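Sugar ABC transporter, sugar-binding protein (Streptococcus pneumoniae, PDB 2HEU) probably binds raffinose-type oligosaccharides outside the cell and delivers them to an ABC transporter for uptake. Local coordinates at residues 104-109 with 333-338; 94-99 with 120-125. All coordinates share one frame; numbering follows the deposited sequence. Where two conformers were deposited one is given.

The two contacts lie on the same side of the chain's centre, their centres about 12 Å apart, and their segments alternate along the sequence. Contact 2 is the buried one: it packs the loop 94-99 on the approach to strand 122-123 through a tyrosine ring and a leucine tip, without any direct hydrogen bond between the segments. Contact 1 is only partly buried and mostly polar, joining the next part of the same long loop to residues 333-338 by a backbone bridge beside a sodium ion. They touch directly: Val105 CG2 packs on Val122 CG1 at 3.9 Å, and Ala333 N probably donates a hydrogen bond to Phe124 O.

Contact 1: residues 104-109 with 333-338; sequences RVKNGY and AIEGVK. With NA (sodium ion), chain E.
A single beta bridge between two irregular loops, with a sodium site at its edge, joins Val105 to Ile334. Its two hydrogen bonds run in opposite directions: Glu335 N donates to Arg104 O at 2.9 Å, nearly straight at 168°, and Lys106 N donates to Ala333 O at 2.8 Å. Each acceptor also meets a CA-H of the bridged pair, Ile334 CA on Arg104 O and Val105 CA on Ala333 O. Side chains then close over these carbonyls. Lys106 CG rests 3.2 Å from Ala333 O, and the extended chain beyond it carries NZ to Thr332 O. Glu335 does likewise on Arg104 O; its CG is anti to the carbonyl carbon (chi1 -63°), and the extended chain leads the carboxylate to the metal. Both carboxylate oxygens of Glu335 bind the sodium ion, OE1 at 2.5 Å and OE2 at 2.4 Å, and three waters and Lys103 O complete the ligands found. One of these waters donates to both Val105 O and Asn107 OD1, tying the ion to the first loop. A further water takes the N-H of Asn107 and donates to Glu335 OE2. On the apolar side, Val105 CG1 lies against Ala333 CB at 3.9 Å, while CG2 of the same valine reaches Ile334 CD1. Arg104 turns its guanidinium away, to a salt bridge with Glu313 and a hydrogen bond with Thr316. From Ile334 the chain enters a type II turn with Gly336 at positive phi. The result is an all-oxygen, six-ligand site with sodium-like distances, next to an antiparallel bridge pair of the non-hydrogen-bonded kind.

Contact 2: residues 94-99 with 120-125; sequences EDLSNK and YNVPFT
The Tyr120 ring meets the backbone of Glu94 and Asp95 obliquely, with CD1 3.4 Å from Glu94 O and CE1 3.8 Å from Asp95 CA. Leu96 supplies the aliphatic half of the contact: its CD1 meets Val122 CG2 at 3.8 Å, the two side chains crossing at about a right angle, and also touches the main chain of Tyr120 and Asn121. A water is hydrogen-bonded to Glu94 O and Tyr120 O, spanning the two segments. Behind this shell the loop is braced by its own side chains. Asp95 OD1 takes two bonds from Ser97: Ser97 OG, at 2.6 Å from Asp95 OD1, through the syn lone pair, and Ser97 N at 2.9 Å from above the carboxylate plane, which makes an Asx turn. A type I turn from Leu96 to Lys99 overlaps it, and Lys99 NZ forms a salt bridge with Glu94 OE2 at 2.8 Å. Backbone hydrogen bonds tie Leu96 to Val119 and Glu94 to Ile298. The contact thus sits at the edge of the five-stranded mixed sheet, where strand 122-123 is outermost beside strand 295-298, and helix 305-315 packs against Val122.

Contact 1: residues 104-109 with 333-338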
ATOM      1  N   ARG A 104      16.707 -12.566   3.546  1.00 15.71           N
ATOM      2  CA  ARG A 104      15.973 -12.807   2.311  1.00 14.92           C
ATOM      3  C   ARG A 104      15.045 -11.660   1.928  1.00 15.80           C
ATOM      4  O   ARG A 104      14.552 -11.678   0.796  1.00 16.00           O
ATOM      5  CB  ARG A 104      15.223 -14.135   2.339  1.00 14.88           C
ATOM      6  CG  ARG A 104      16.148 -15.318   2.602  1.00 15.95           C
ATOM      7  CD  ARG A 104      15.379 -16.542   2.952  1.00 15.21           C
ATOM      8  NE  ARG A 104      16.283 -17.684   3.148  1.00 17.37           N
ATOM      9  CZ  ARG A 104      15.896 -18.856   3.587  1.00 18.39           C
ATOM     10  NH1 ARG A 104      14.621 -19.026   3.865  1.00 16.00           N
ATOM     11  NH2 ARG A 104      16.816 -19.842   3.715  1.00 23.31           N
ATOM     12  N   VAL A 105      14.832 -10.724   2.854  1.00 14.30           N
ATOM     13  CA  VAL A 105      14.031  -9.518   2.502  1.00 14.06           C
ATOM     14  C   VAL A 105      14.981  -8.521   1.853  1.00 13.98           C
ATOM     15  O   VAL A 105      16.078  -8.289   2.350  1.00 16.36           O
ATOM     16  CB  VAL A 105      13.419  -8.951   3.748  1.00 14.39           C
ATOM     17  CG1 VAL A 105      12.588  -7.653   3.397  1.00 15.82           C
ATOM     18  CG2 VAL A 105      12.486  -9.986   4.427  1.00 16.21           C
ATOM     19  N   LYS A 106      14.544  -7.907   0.778  1.00 15.40           N
ATOM     20  CA  LYS A 106      15.359  -6.862   0.100  1.00 15.97           C
ATOM     21  C   LYS A 106      15.969  -5.852   1.002  1.00 15.71           C
ATOM     22  O   LYS A 106      15.357  -5.382   1.979  1.00 17.39           O
ATOM     23  CB  LYS A 106      14.490  -6.193  -0.962  1.00 19.68           C
ATOM     24  CG  LYS A 106      14.266  -7.181  -2.094  1.00 23.88           C
ATOM     25  CD  LYS A 106      13.340  -6.707  -3.182  1.00 26.46           C
ATOM     26  CE  LYS A 106      12.975  -7.889  -4.100  1.00 27.42           C
ATOM     27  NZ  LYS A 106      11.873  -7.633  -5.041  1.00 24.91           N
ATOM     28  N   ASN A 107      17.192  -5.472   0.636  1.00 17.58           N
ATOM     29  CA  ASN A 107      18.031  -4.562   1.429  1.00 18.88           C
ATOM     30  C   ASN A 107      17.197  -3.383   1.940  1.00 17.37           C
ATOM     31  O   ASN A 107      16.582  -2.660   1.164  1.00 20.22           O
ATOM     32  CB  ASN A 107      19.105  -4.014   0.535  1.00 20.72           C
ATOM     33  CG  ASN A 107      20.223  -4.938   0.294  1.00 22.18           C
ATOM     34  OD1 ASN A 107      20.256  -6.024   0.869  1.00 26.45           O
ATOM     35  ND2 ASN A 107      21.187  -4.505  -0.484  1.00 26.52           N
ATOM     36  N   GLY A 108      17.274  -3.150   3.250  1.00 17.95           N
ATOM     37  CA  GLY A 108      16.723  -1.903   3.811  1.00 17.08           C
ATOM     38  C   GLY A 108      15.218  -1.894   4.004  1.00 16.40           C
ATOM     39  O   GLY A 108      14.714  -0.998   4.686  1.00 18.45           O
ATOM     40  N   TYR A 109      14.485  -2.887   3.493  1.00 16.44           N
ATOM     41  CA  TYR A 109      13.063  -2.734   3.507  1.00 14.80           C
ATOM     42  C   TYR A 109      12.406  -3.068   4.845  1.00 13.79           C
ATOM     43  O   TYR A 109      11.565  -2.321   5.322  1.00 14.30           O
ATOM     44  CB  TYR A 109      12.407  -3.508   2.363  1.00 14.18           C
ATOM     45  CG  TYR A 109      10.955  -3.092   2.191  1.00 13.08           C
ATOM     46  CD1 TYR A 109      10.682  -1.801   1.732  1.00 15.35           C
ATOM     47  CD2 TYR A 109       9.852  -3.824   2.599  1.00 13.55           C
ATOM     48  CE1 TYR A 109       9.447  -1.285   1.660  1.00 13.99           C
ATOM     49  CE2 TYR A 109       8.518  -3.348   2.490  1.00 12.37           C
ATOM     50  CZ  TYR A 109       8.352  -2.065   2.005  1.00 13.68           C
ATOM     51  OH  TYR A 109       7.064  -1.566   2.016  1.00 13.38           O
ATOM     52  N   ALA A 333       9.031  -8.509  -1.570  1.00 14.78           N
ATOM     53  CA  ALA A 333      10.309  -8.158  -1.115  1.00 16.15           C
ATOM     54  C   ALA A 333      11.245  -9.355  -0.952  1.00 15.33           C
ATOM     55  O   ALA A 333      12.400  -9.212  -0.516  1.00 18.57           O
ATOM     56  CB  ALA A 333      10.243  -7.409   0.240  1.00 17.03           C
ATOM     57  N   ILE A 334      10.776 -10.545  -1.247  1.00 15.69           N
ATOM     58  CA  ILE A 334      11.570 -11.767  -1.022  1.00 15.16           C
ATOM     59  C   ILE A 334      12.504 -12.023  -2.202  1.00 16.48           C
ATOM     60  O   ILE A 334      12.076 -12.095  -3.369  1.00 18.60           O
ATOM     61  CB  ILE A 334      10.633 -12.925  -0.788  1.00 15.23           C
ATOM     62  CG1 ILE A 334       9.805 -12.713   0.512  1.00 14.01           C
ATOM     63  CG2 ILE A 334      11.424 -14.277  -0.728  1.00 16.01           C
ATOM     64  CD1 ILE A 334      10.554 -12.482   1.772  1.00 15.48           C
ATOM     65  N   GLU A 335      13.775 -12.157  -1.909  1.00 17.36           N
ATOM     66  CA  GLU A 335      14.791 -12.350  -2.883  1.00 19.25           C
ATOM     67  C   GLU A 335      14.524 -13.649  -3.603  1.00 19.17           C
ATOM     68  O   GLU A 335      14.093 -14.664  -3.036  1.00 20.07           O
ATOM     69  CB  GLU A 335      16.173 -12.191  -2.224  1.00 20.77           C
ATOM     70  CG  GLU A 335      16.440 -10.744  -1.649  1.00 22.43           C
ATOM     71  CD  GLU A 335      17.661 -10.620  -0.785  1.00 24.82           C
ATOM     72  OE1 GLU A 335      18.230 -11.690  -0.417  1.00 26.37           O
ATOM     73  OE2 GLU A 335      18.133  -9.491  -0.500  1.00 30.05           O
ATOM     74  N   GLY A 336      14.837 -13.659  -4.891  1.00 20.05           N
ATOM     75  CA  GLY A 336      14.791 -14.873  -5.680  1.00 19.38           C
ATOM     76  C   GLY A 336      13.484 -15.284  -6.341  1.00 17.88           C
ATOM     77  O   GLY A 336      13.437 -16.290  -7.030  1.00 21.32           O
ATOM     78  N   VAL A 337      12.402 -14.508  -6.108  1.00 18.53           N
ATOM     79  CA  VAL A 337      11.121 -14.788  -6.728  1.00 17.40           C
ATOM     80  C   VAL A 337      11.160 -14.241  -8.173  1.00 18.97           C
ATOM     81  O   VAL A 337      11.611 -13.129  -8.388  1.00 23.92           O
ATOM     82  CB  VAL A 337      10.014 -14.115  -5.898  1.00 16.34           C
ATOM     83  CG1 VAL A 337       8.714 -14.307  -6.568  1.00 18.26           C
ATOM     84  CG2 VAL A 337      10.043 -14.751  -4.497  1.00 17.24           C
ATOM     85  N   LYS A 338      10.663 -14.953  -9.153  0.50 16.53           N
ATOM     86  CA  LYS A 338      10.556 -14.368 -10.456  0.50 18.22           C
ATOM     87  C   LYS A 338       9.255 -13.605 -10.598  0.50 18.23           C
ATOM     88  O   LYS A 338       8.176 -14.189 -10.684  0.50 17.79           O
ATOM     89  CB  LYS A 338      10.631 -15.455 -11.511  0.50 18.67           C
ATOM     90  CG  LYS A 338      10.910 -14.981 -12.914  0.50 23.24           C
ATOM     91  CD  LYS A 338      10.488 -16.086 -13.932  0.50 26.55           C
ATOM     92  CE  LYS A 338      10.643 -15.682 -15.368  0.50 28.13           C
ATOM     93  NZ  LYS A 338       9.692 -14.654 -15.788  0.50 30.77           N
TER
HETATM   94 NA    NA E4001      19.712 -10.277   1.080  1.00 21.15          NA
HETATM   95  O   HOH W   1      18.865  -8.207   1.978  1.00 24.32           O
HETATM   96  O   HOH W   2      18.534  -6.964  -1.470  1.00 23.98           O
HETATM   97  O   HOH W   3      20.746 -12.360   1.291  1.00 37.09           O
HETATM   98  O   HOH W   4      21.335  -9.691   2.692  1.00 30.19           O

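Contact 2: residues 94-99 with 120-125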
ATOM      1  N   GLU A  94       8.292 -11.215  18.974  1.00 13.42           N
ATOM      2  CA  GLU A  94       9.677 -11.626  18.964  1.00 14.73           C
ATOM      3  C   GLU A  94      10.510 -10.676  18.100  1.00 14.97           C
ATOM      4  O   GLU A  94      10.108 -10.289  17.017  1.00 14.83           O
ATOM      5  CB  GLU A  94       9.778 -13.035  18.427  1.00 14.66           C
ATOM      6  CG  GLU A  94      11.197 -13.598  18.514  1.00 17.65           C
ATOM      7  CD  GLU A  94      11.345 -15.007  18.086  1.00 16.45           C
ATOM      8  OE1 GLU A  94      10.400 -15.676  17.716  1.00 18.27           O
ATOM      9  OE2 GLU A  94      12.526 -15.504  18.152  1.00 18.04           O
ATOM     10  N   ASP A  95      11.689 -10.305  18.563  1.00 14.93           N
ATOM     11  CA  ASP A  95      12.655  -9.571  17.845  1.00 15.66           C
ATOM     12  C   ASP A  95      13.259 -10.496  16.797  1.00 16.16           C
ATOM     13  O   ASP A  95      13.901 -11.519  17.035  1.00 16.60           O
ATOM     14  CB  ASP A  95      13.749  -9.007  18.824  1.00 17.88           C
ATOM     15  CG  ASP A  95      14.879  -8.278  18.126  1.00 19.80           C
ATOM     16  OD1 ASP A  95      14.817  -8.039  16.907  1.00 19.17           O
ATOM     17  OD2 ASP A  95      15.827  -7.894  18.863  1.00 22.20           O
ATOM     18  N   LEU A  96      12.998 -10.140  15.542  1.00 15.47           N
ATOM     19  CA  LEU A  96      13.466 -10.873  14.367  1.00 14.36           C
ATOM     20  C   LEU A  96      14.779 -10.394  13.764  1.00 17.97           C
ATOM     21  O   LEU A  96      15.229 -10.917  12.727  1.00 17.54           O
ATOM     22  CB  LEU A  96      12.411 -10.944  13.284  1.00 14.79           C
ATOM     23  CG  LEU A  96      10.982 -11.346  13.774  1.00 13.06           C
ATOM     24  CD1 LEU A  96      10.042 -11.370  12.555  1.00 14.63           C
ATOM     25  CD2 LEU A  96      10.934 -12.704  14.432  1.00 14.50           C
ATOM     26  N   SER A  97      15.377  -9.347  14.341  1.00 16.75           N
ATOM     27  CA  SER A  97      16.515  -8.653  13.696  1.00 18.03           C
ATOM     28  C   SER A  97      17.654  -9.514  13.292  1.00 18.79           C
ATOM     29  O   SER A  97      18.234  -9.238  12.210  1.00 21.87           O
ATOM     30  CB  SER A  97      17.076  -7.585  14.679  1.00 20.72           C
ATOM     31  OG  SER A  97      16.065  -6.690  15.100  1.00 20.94           O
ATOM     32  N   ASN A  98      17.922 -10.582  14.055  1.00 18.74           N
ATOM     33  CA  ASN A  98      19.095 -11.418  13.882  1.00 19.66           C
ATOM     34  C   ASN A  98      18.752 -12.755  13.222  1.00 18.29           C
ATOM     35  O   ASN A  98      19.643 -13.570  13.110  1.00 22.08           O
ATOM     36  CB  ASN A  98      19.783 -11.574  15.243  1.00 19.89           C
ATOM     37  CG  ASN A  98      20.021 -10.254  15.898  1.00 26.08           C
ATOM     38  OD1 ASN A  98      20.668  -9.375  15.327  1.00 33.22           O
ATOM     39  ND2 ASN A  98      19.404 -10.045  17.031  1.00 32.72           N
ATOM     40  N   LYS A  99      17.567 -12.953  12.687  1.00 18.03           N
ATOM     41  CA  LYS A  99      17.153 -14.198  12.040  1.00 17.69           C
ATOM     42  C   LYS A  99      17.831 -14.260  10.740  1.00 17.10           C
ATOM     43  O   LYS A  99      17.783 -13.311   9.942  1.00 18.59           O
ATOM     44  CB  LYS A  99      15.663 -14.225  11.858  1.00 17.48           C
ATOM     45  CG  LYS A  99      14.809 -14.165  13.076  1.00 18.03           C
ATOM     46  CD  LYS A  99      14.941 -15.320  14.017  1.00 18.31           C
ATOM     47  CE  LYS A  99      13.907 -15.184  15.124  1.00 17.78           C
ATOM     48  NZ  LYS A  99      14.150 -16.323  16.079  1.00 18.45           N
ATOM     49  N   TYR A 120      10.553  -6.427  13.829  1.00 13.23           N
ATOM     50  CA  TYR A 120       9.573  -7.280  14.376  1.00 13.00           C
ATOM     51  C   TYR A 120       8.622  -7.875  13.385  1.00 12.70           C
ATOM     52  O   TYR A 120       7.648  -8.536  13.810  1.00 13.32           O
ATOM     53  CB  TYR A 120       8.758  -6.501  15.462  1.00 14.70           C
ATOM     54  CG  TYR A 120       9.569  -6.049  16.658  1.00 15.59           C
ATOM     55  CD1 TYR A 120       9.810  -6.928  17.733  1.00 16.31           C
ATOM     56  CD2 TYR A 120      10.153  -4.811  16.706  1.00 16.76           C
ATOM     57  CE1 TYR A 120      10.537  -6.572  18.856  1.00 17.65           C
ATOM     58  CE2 TYR A 120      10.891  -4.455  17.801  1.00 18.00           C
ATOM     59  CZ  TYR A 120      11.133  -5.338  18.849  1.00 18.63           C
ATOM     60  OH  TYR A 120      11.832  -4.954  19.967  1.00 22.22           O
ATOM     61  N   ASN A 121       8.821  -7.644  12.092  1.00 12.29           N
ATOM     62  CA  ASN A 121       7.843  -8.068  11.110  1.00 10.99           C
ATOM     63  C   ASN A 121       8.573  -8.385   9.837  1.00 11.76           C
ATOM     64  O   ASN A 121       9.513  -7.624   9.459  1.00 12.80           O
ATOM     65  CB  ASN A 121       6.794  -6.970  10.918  1.00 11.46           C
ATOM     66  CG  ASN A 121       5.730  -7.254   9.937  1.00 11.16           C
ATOM     67  OD1 ASN A 121       5.903  -7.086   8.748  1.00 12.52           O
ATOM     68  ND2 ASN A 121       4.553  -7.693  10.463  1.00 11.83           N
ATOM     69  N   VAL A 122       8.202  -9.434   9.149  1.00 11.65           N
ATOM     70  CA  VAL A 122       8.711  -9.785   7.808  1.00 10.69           C
ATOM     71  C   VAL A 122       7.704  -9.323   6.761  1.00 10.75           C
ATOM     72  O   VAL A 122       6.594  -9.912   6.676  1.00 10.37           O
ATOM     73  CB  VAL A 122       8.917 -11.321   7.637  1.00 11.06           C
ATOM     74  CG1 VAL A 122       9.471 -11.618   6.315  1.00 12.64           C
ATOM     75  CG2 VAL A 122       9.840 -11.827   8.792  1.00 14.07           C
ATOM     76  N   PRO A 123       8.010  -8.253   6.030  0.50 11.56           N
ATOM     77  CA  PRO A 123       7.072  -7.865   4.952  0.50 10.87           C
ATOM     78  C   PRO A 123       7.417  -8.717   3.733  0.50 11.69           C
ATOM     79  O   PRO A 123       8.477  -8.543   3.141  0.50 16.38           O
ATOM     80  CB  PRO A 123       7.290  -6.326   4.791  0.50 10.98           C
ATOM     81  CG  PRO A 123       8.385  -5.963   5.850  0.50 12.09           C
ATOM     82  CD  PRO A 123       9.074  -7.238   6.180  0.50 12.96           C
ATOM     83  N   PHE A 124       6.576  -9.687   3.428  1.00 11.27           N
ATOM     84  CA  PHE A 124       6.731 -10.520   2.223  1.00 11.20           C
ATOM     85  C   PHE A 124       6.283  -9.771   1.012  1.00 11.56           C
ATOM     86  O   PHE A 124       6.911  -9.912  -0.047  1.00 12.93           O
ATOM     87  CB  PHE A 124       5.890 -11.812   2.356  1.00 11.60           C
ATOM     88  CG  PHE A 124       6.294 -12.687   3.484  1.00 11.12           C
ATOM     89  CD1 PHE A 124       7.284 -13.598   3.322  1.00 11.14           C
ATOM     90  CD2 PHE A 124       5.710 -12.595   4.762  1.00 10.25           C
ATOM     91  CE1 PHE A 124       7.673 -14.441   4.346  1.00 12.63           C
ATOM     92  CE2 PHE A 124       6.096 -13.398   5.781  1.00 11.46           C
ATOM     93  CZ  PHE A 124       7.075 -14.320   5.576  1.00 12.20           C
ATOM     94  N   THR A 125       5.114  -9.103   1.042  1.00 11.21           N
ATOM     95  CA  THR A 125       4.625  -8.351  -0.067  1.00 10.90           C
ATOM     96  C   THR A 125       4.222  -6.981   0.403  1.00 10.38           C
ATOM     97  O   THR A 125       4.081  -6.711   1.609  1.00 10.65           O
ATOM     98  CB  THR A 125       3.427  -8.979  -0.724  1.00 11.87           C
ATOM     99  OG1 THR A 125       2.312  -8.946   0.172  1.00 11.44           O
ATOM    100  CG2 THR A 125       3.705 -10.430  -1.224  1.00 13.19           C
TER
HETATM  101  O   HOH W   5       7.843 -10.760  15.482  1.00 13.07           O